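Local coordinates for protein Bm4233, isoform b (Brugia malayi, PDB 6ANY) that probably binds and transports sterols or related lipids, as a secreted venom allergen-like member of the CAP superfamily, at residues Asn82-Trp87 with Leu160-His165; Gly43-Leu48 with Asp189-Lys194. All coordinates share one frame; numbering follows the deposited sequence.

In the fold
From the N terminus, the chain forms helix 10-28 and reaches residues 43-48, which later become the first half of interaction 2. It then runs through helix 53-63 to the edge strand 80-87, passes several helices and strand 145-153, and returns along strand 159-167, where interaction 1 closes a loop with 72 residues between its segments. Only after strand 179-180 does 189-194 meet 43-48, so interaction 1 is nested inside the 140-residue loop closed by interaction 2. The first pairs two strands of the central sheet; the second fixes the disulfide-bonded C-terminal region to an early loop. Their centres lie 29 Å apart, on opposite sides of the chain's centre.

Interaction 1. Residues Asn82-Trp87 with Leu160-His165; sequences NVYAYW and LIAICH
Y84 and A162 form the middle hydrogen-bonded pair of an antiparallel strand pairing, with N82-C164 and Y86-L160 as the hydrogen-bonded pairs before and after it. The strand axes approach to 4.7 Å with their directions 169° apart. Six backbone bonds join them; the shortest, A162 N to Y84 O, spans 2.8 Å.

The Y84 side chain shows how the faces are filled. Its CB lies 3.9 Å from A162 O. CG is anti to the backbone N (chi1 163°), and the ring presents one edge to the partner strand: CD2 meets A162 CB at 4.0 Å, then CE2 meets L160 CD2 at 4.3 Å, both methyls near the ring plane. OH extends past L160 CD2 without touching the partner strand. On the opposite face of the sheet V83 and I163 lie side by side, with I163 CD1 3.8 Å from V83 CG1, while I161 CD1 reaches A85 CB at 3.9 Å.

This layering fits the alpha-beta-alpha sandwich of CAP proteins. Helix 99-108 packs on the Y84 face through A103 and W107, helix 53-63 covers I163 on the other, and strand 145-153 bonds to the far side of 160-165, leaving 80-87 outermost in the sheet.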
# COMPACT_ATOMS: atom_id res chain seq x y z
N ASN A 82 -7.49 0.19 -1.11
CA ASN A 82 -7.43 -0.51 0.16
C ASN A 82 -8.26 0.34 1.16
O ASN A 82 -8.19 1.56 1.14
CB ASN A 82 -6.00 -0.65 0.64
CG ASN A 82 -5.24 -1.87 0.04
OD1 ASN A 82 -5.87 -2.80 -0.47
ND2 ASN A 82 -3.91 -1.93 0.28
N VAL A 83 -9.02 -0.33 2.02
CA VAL A 83 -9.97 0.26 2.96
C VAL A 83 -9.68 -0.24 4.35
O VAL A 83 -9.49 -1.41 4.56
CB VAL A 83 -11.42 -0.15 2.62
CG1 VAL A 83 -12.35 0.47 3.59
CG2 VAL A 83 -11.79 0.23 1.15
N TYR A 84 -9.58 0.69 5.30
CA TYR A 84 -9.32 0.36 6.71
C TYR A 84 -10.26 1.16 7.60
O TYR A 84 -10.54 2.30 7.33
CB TYR A 84 -7.86 0.64 7.07
CG TYR A 84 -7.55 0.74 8.57
CD1 TYR A 84 -7.19 -0.36 9.28
CD2 TYR A 84 -7.62 1.95 9.25
CE1 TYR A 84 -6.91 -0.30 10.66
CE2 TYR A 84 -7.36 2.05 10.61
CZ TYR A 84 -6.97 0.95 11.31
OH TYR A 84 -6.72 1.06 12.67
N ALA A 85 -10.75 0.55 8.67
CA ALA A 85 -11.54 1.24 9.70
C ALA A 85 -11.17 0.82 11.12
O ALA A 85 -10.66 -0.26 11.38
CB ALA A 85 -13.02 1.03 9.51
N TYR A 86 -11.38 1.75 12.02
CA TYR A 86 -11.26 1.49 13.41
C TYR A 86 -12.48 2.02 14.07
O TYR A 86 -12.80 3.20 13.90
CB TYR A 86 -10.06 2.23 14.02
CG TYR A 86 -9.74 1.77 15.39
CD1 TYR A 86 -8.93 0.63 15.60
CD2 TYR A 86 -10.24 2.42 16.49
CE1 TYR A 86 -8.61 0.20 16.88
CE2 TYR A 86 -9.94 1.99 17.80
CZ TYR A 86 -9.13 0.88 17.98
OH TYR A 86 -8.80 0.46 19.25
N TRP A 87 -13.13 1.16 14.85
CA TRP A 87 -14.38 1.49 15.49
C TRP A 87 -14.21 1.59 16.96
O TRP A 87 -13.86 0.60 17.59
CB TRP A 87 -15.46 0.45 15.19
CG TRP A 87 -15.84 0.36 13.82
CD1 TRP A 87 -16.83 1.04 13.21
CD2 TRP A 87 -15.33 -0.55 12.85
NE1 TRP A 87 -16.95 0.65 11.87
CE2 TRP A 87 -16.03 -0.33 11.65
CE3 TRP A 87 -14.31 -1.50 12.87
CZ2 TRP A 87 -15.77 -1.05 10.51
CZ3 TRP A 87 -14.05 -2.20 11.70
CH2 TRP A 87 -14.78 -1.95 10.55
N LEU A 160 -13.05 5.78 12.66
CA LEU A 160 -12.00 6.25 11.80
C LEU A 160 -12.01 5.42 10.58
O LEU A 160 -12.05 4.20 10.70
CB LEU A 160 -10.66 6.16 12.47
CG LEU A 160 -9.38 5.88 11.68
CD1 LEU A 160 -9.07 7.04 10.74
CD2 LEU A 160 -8.22 5.74 12.65
N ILE A 161 -11.93 6.08 9.41
CA ILE A 161 -11.84 5.38 8.13
C ILE A 161 -10.63 5.88 7.38
O ILE A 161 -10.47 7.06 7.18
CB ILE A 161 -13.12 5.64 7.24
CG1 ILE A 161 -14.42 5.15 7.91
CG2 ILE A 161 -12.98 5.10 5.83
CD1 ILE A 161 -14.89 3.79 7.50
N ALA A 162 -9.83 4.97 6.86
CA ALA A 162 -8.73 5.37 6.02
C ALA A 162 -8.84 4.66 4.66
O ALA A 162 -9.03 3.47 4.59
CB ALA A 162 -7.43 5.03 6.69
N ILE A 163 -8.69 5.41 3.59
CA ILE A 163 -8.78 4.89 2.23
C ILE A 163 -7.49 5.23 1.48
O ILE A 163 -7.06 6.35 1.46
CB ILE A 163 -9.97 5.51 1.45
CG1 ILE A 163 -11.29 5.46 2.27
CG2 ILE A 163 -10.08 4.86 0.09
CD1 ILE A 163 -11.85 4.12 2.55
N CYS A 164 -6.88 4.23 0.88
CA CYS A 164 -5.68 4.45 0.07
C CYS A 164 -5.96 3.96 -1.34
O CYS A 164 -6.53 2.86 -1.51
CB CYS A 164 -4.45 3.79 0.68
SG CYS A 164 -3.71 4.59 2.10
N HIS A 165 -5.58 4.79 -2.30
CA HIS A 165 -5.59 4.49 -3.74
C HIS A 165 -4.19 4.34 -4.33
O HIS A 165 -3.27 5.08 -3.99
CB HIS A 165 -6.32 5.58 -4.50
CG HIS A 165 -7.80 5.52 -4.33
ND1 HIS A 165 -8.65 6.46 -4.85
CD2 HIS A 165 -8.58 4.60 -3.73
CE1 HIS A 165 -9.89 6.12 -4.60
NE2 HIS A 165 -9.88 4.98 -3.94

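Interaction 2. Residues Gly43-Leu48 with Asp189-Lys194; sequences GKNMLL and DCNTKK
N45 meets N191 where a type I beta turn, C190 to K193, brings the disulfide-rich C-terminal region against the loop after strand 43-44. The turn is closed by K193 N to C190 O at 2.9 Å. N45 has a left-handed backbone; its CG is anti to the carbonyl carbon (chi1 -70°), and the turn of the amide about CB-CG presents OD1 to N191 N at 3.1 Å, with the donor tilted 33° out of the amide carbonyl plane. ND2 of N45 is committed to E179 OE1, which supports the assignment of this amide. The two asparagine side chains cross at about a right angle, their amide planes 44° apart. N45 ND2 and N191 ND2, two donors, lie only 3.0 Å apart, so the modelled N/O orientation of the N191 amide is doubtful. A water accepts from N45 N at 2.9 Å and gives a weak bond to D189 O.

Strand 201-202 touches both segments: C202 is disulfide-bonded to C190 and makes backbone hydrogen bonds with M46 and L48. T192 directs OG1 to R203 O; its CG2, anti to the carbonyl carbon, touches L47 CD2 at 3.7 Å.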
# COMPACT_ATOMS: atom_id res chain seq x y z
N GLY A 43 13.60 -9.66 -4.15
CA GLY A 43 12.99 -9.03 -5.28
C GLY A 43 13.79 -7.94 -5.95
O GLY A 43 14.68 -7.35 -5.32
N LYS A 44 13.51 -7.73 -7.25
CA LYS A 44 14.13 -6.66 -8.05
C LYS A 44 13.05 -5.89 -8.72
O LYS A 44 11.86 -6.31 -8.76
CB LYS A 44 15.12 -7.21 -9.07
CG LYS A 44 14.47 -7.93 -10.24
CD LYS A 44 15.51 -8.51 -11.17
CE LYS A 44 14.98 -8.56 -12.57
NZ LYS A 44 15.75 -9.62 -13.33
N ASN A 45 13.42 -4.72 -9.20
CA ASN A 45 12.48 -3.79 -9.82
C ASN A 45 11.21 -3.43 -8.97
O ASN A 45 10.15 -3.18 -9.51
CB ASN A 45 12.08 -4.26 -11.21
CG ASN A 45 13.22 -4.14 -12.20
OD1 ASN A 45 13.99 -3.21 -12.16
ND2 ASN A 45 13.31 -5.10 -13.09
N MET A 46 11.34 -3.41 -7.65
CA MET A 46 10.21 -3.01 -6.79
C MET A 46 10.27 -1.48 -6.77
O MET A 46 11.23 -0.91 -6.30
CB MET A 46 10.36 -3.62 -5.41
CG MET A 46 9.44 -3.07 -4.32
SD MET A 46 7.81 -3.84 -4.49
CE MET A 46 8.08 -5.38 -3.74
N LEU A 47 9.23 -0.84 -7.32
CA LEU A 47 9.21 0.63 -7.43
C LEU A 47 9.05 1.35 -6.10
O LEU A 47 8.31 0.88 -5.20
CB LEU A 47 8.12 1.08 -8.42
CG LEU A 47 8.31 0.56 -9.85
CD1 LEU A 47 7.17 0.95 -10.78
CD2 LEU A 47 9.70 0.99 -10.43
N LEU A 48 9.71 2.50 -5.98
CA LEU A 48 9.60 3.33 -4.82
C LEU A 48 8.29 4.17 -4.92
O LEU A 48 8.08 4.95 -5.84
CB LEU A 48 10.80 4.22 -4.69
CG LEU A 48 11.01 4.93 -3.34
CD1 LEU A 48 12.48 5.14 -3.02
CD2 LEU A 48 10.41 6.30 -3.36
N ASP A 189 20.87 -1.33 -12.75
CA ASP A 189 20.12 -2.48 -12.28
C ASP A 189 18.62 -2.29 -12.45
O ASP A 189 17.90 -3.27 -12.54
CB ASP A 189 20.36 -2.74 -10.78
CG ASP A 189 21.74 -3.28 -10.47
OD1 ASP A 189 22.48 -3.83 -11.36
OD2 ASP A 189 22.07 -3.15 -9.30
N CYS A 190 18.15 -1.07 -12.45
CA CYS A 190 16.72 -0.83 -12.53
C CYS A 190 16.24 -0.72 -13.94
O CYS A 190 16.86 -0.05 -14.72
CB CYS A 190 16.35 0.44 -11.78
SG CYS A 190 16.62 0.28 -10.00
N ASN A 191 15.08 -1.24 -14.29
CA ASN A 191 14.63 -0.95 -15.65
C ASN A 191 14.31 0.55 -15.72
O ASN A 191 14.55 1.17 -16.75
CB ASN A 191 13.40 -1.75 -16.08
CG ASN A 191 13.63 -3.22 -16.06
OD1 ASN A 191 14.73 -3.69 -16.31
ND2 ASN A 191 12.59 -3.97 -15.75
N THR A 192 13.75 1.15 -14.66
CA THR A 192 13.53 2.60 -14.78
C THR A 192 14.82 3.39 -14.91
O THR A 192 14.79 4.59 -15.20
CB THR A 192 12.88 3.13 -13.47
OG1 THR A 192 13.75 2.87 -12.38
CG2 THR A 192 11.55 2.47 -13.21
N LYS A 193 15.96 2.75 -14.61
CA LYS A 193 17.30 3.38 -14.74
C LYS A 193 17.62 4.40 -13.67
O LYS A 193 18.59 5.19 -13.79
CB LYS A 193 17.61 3.94 -16.16
CG LYS A 193 17.43 2.91 -17.28
CD LYS A 193 18.41 1.78 -16.98
CE LYS A 193 18.52 0.68 -18.03
NZ LYS A 193 19.11 -0.54 -17.36
N LYS A 194 16.90 4.28 -12.56
CA LYS A 194 17.23 5.04 -11.40
C LYS A 194 16.95 4.24 -10.15
O LYS A 194 15.83 3.74 -9.95
CB LYS A 194 16.48 6.37 -11.39
CG LYS A 194 16.94 7.31 -10.31
CD LYS A 194 18.34 7.73 -10.60
CE LYS A 194 18.94 8.58 -9.49
NZ LYS A 194 19.85 7.83 -8.60
O HOH W 1 16.10 -3.57 -9.62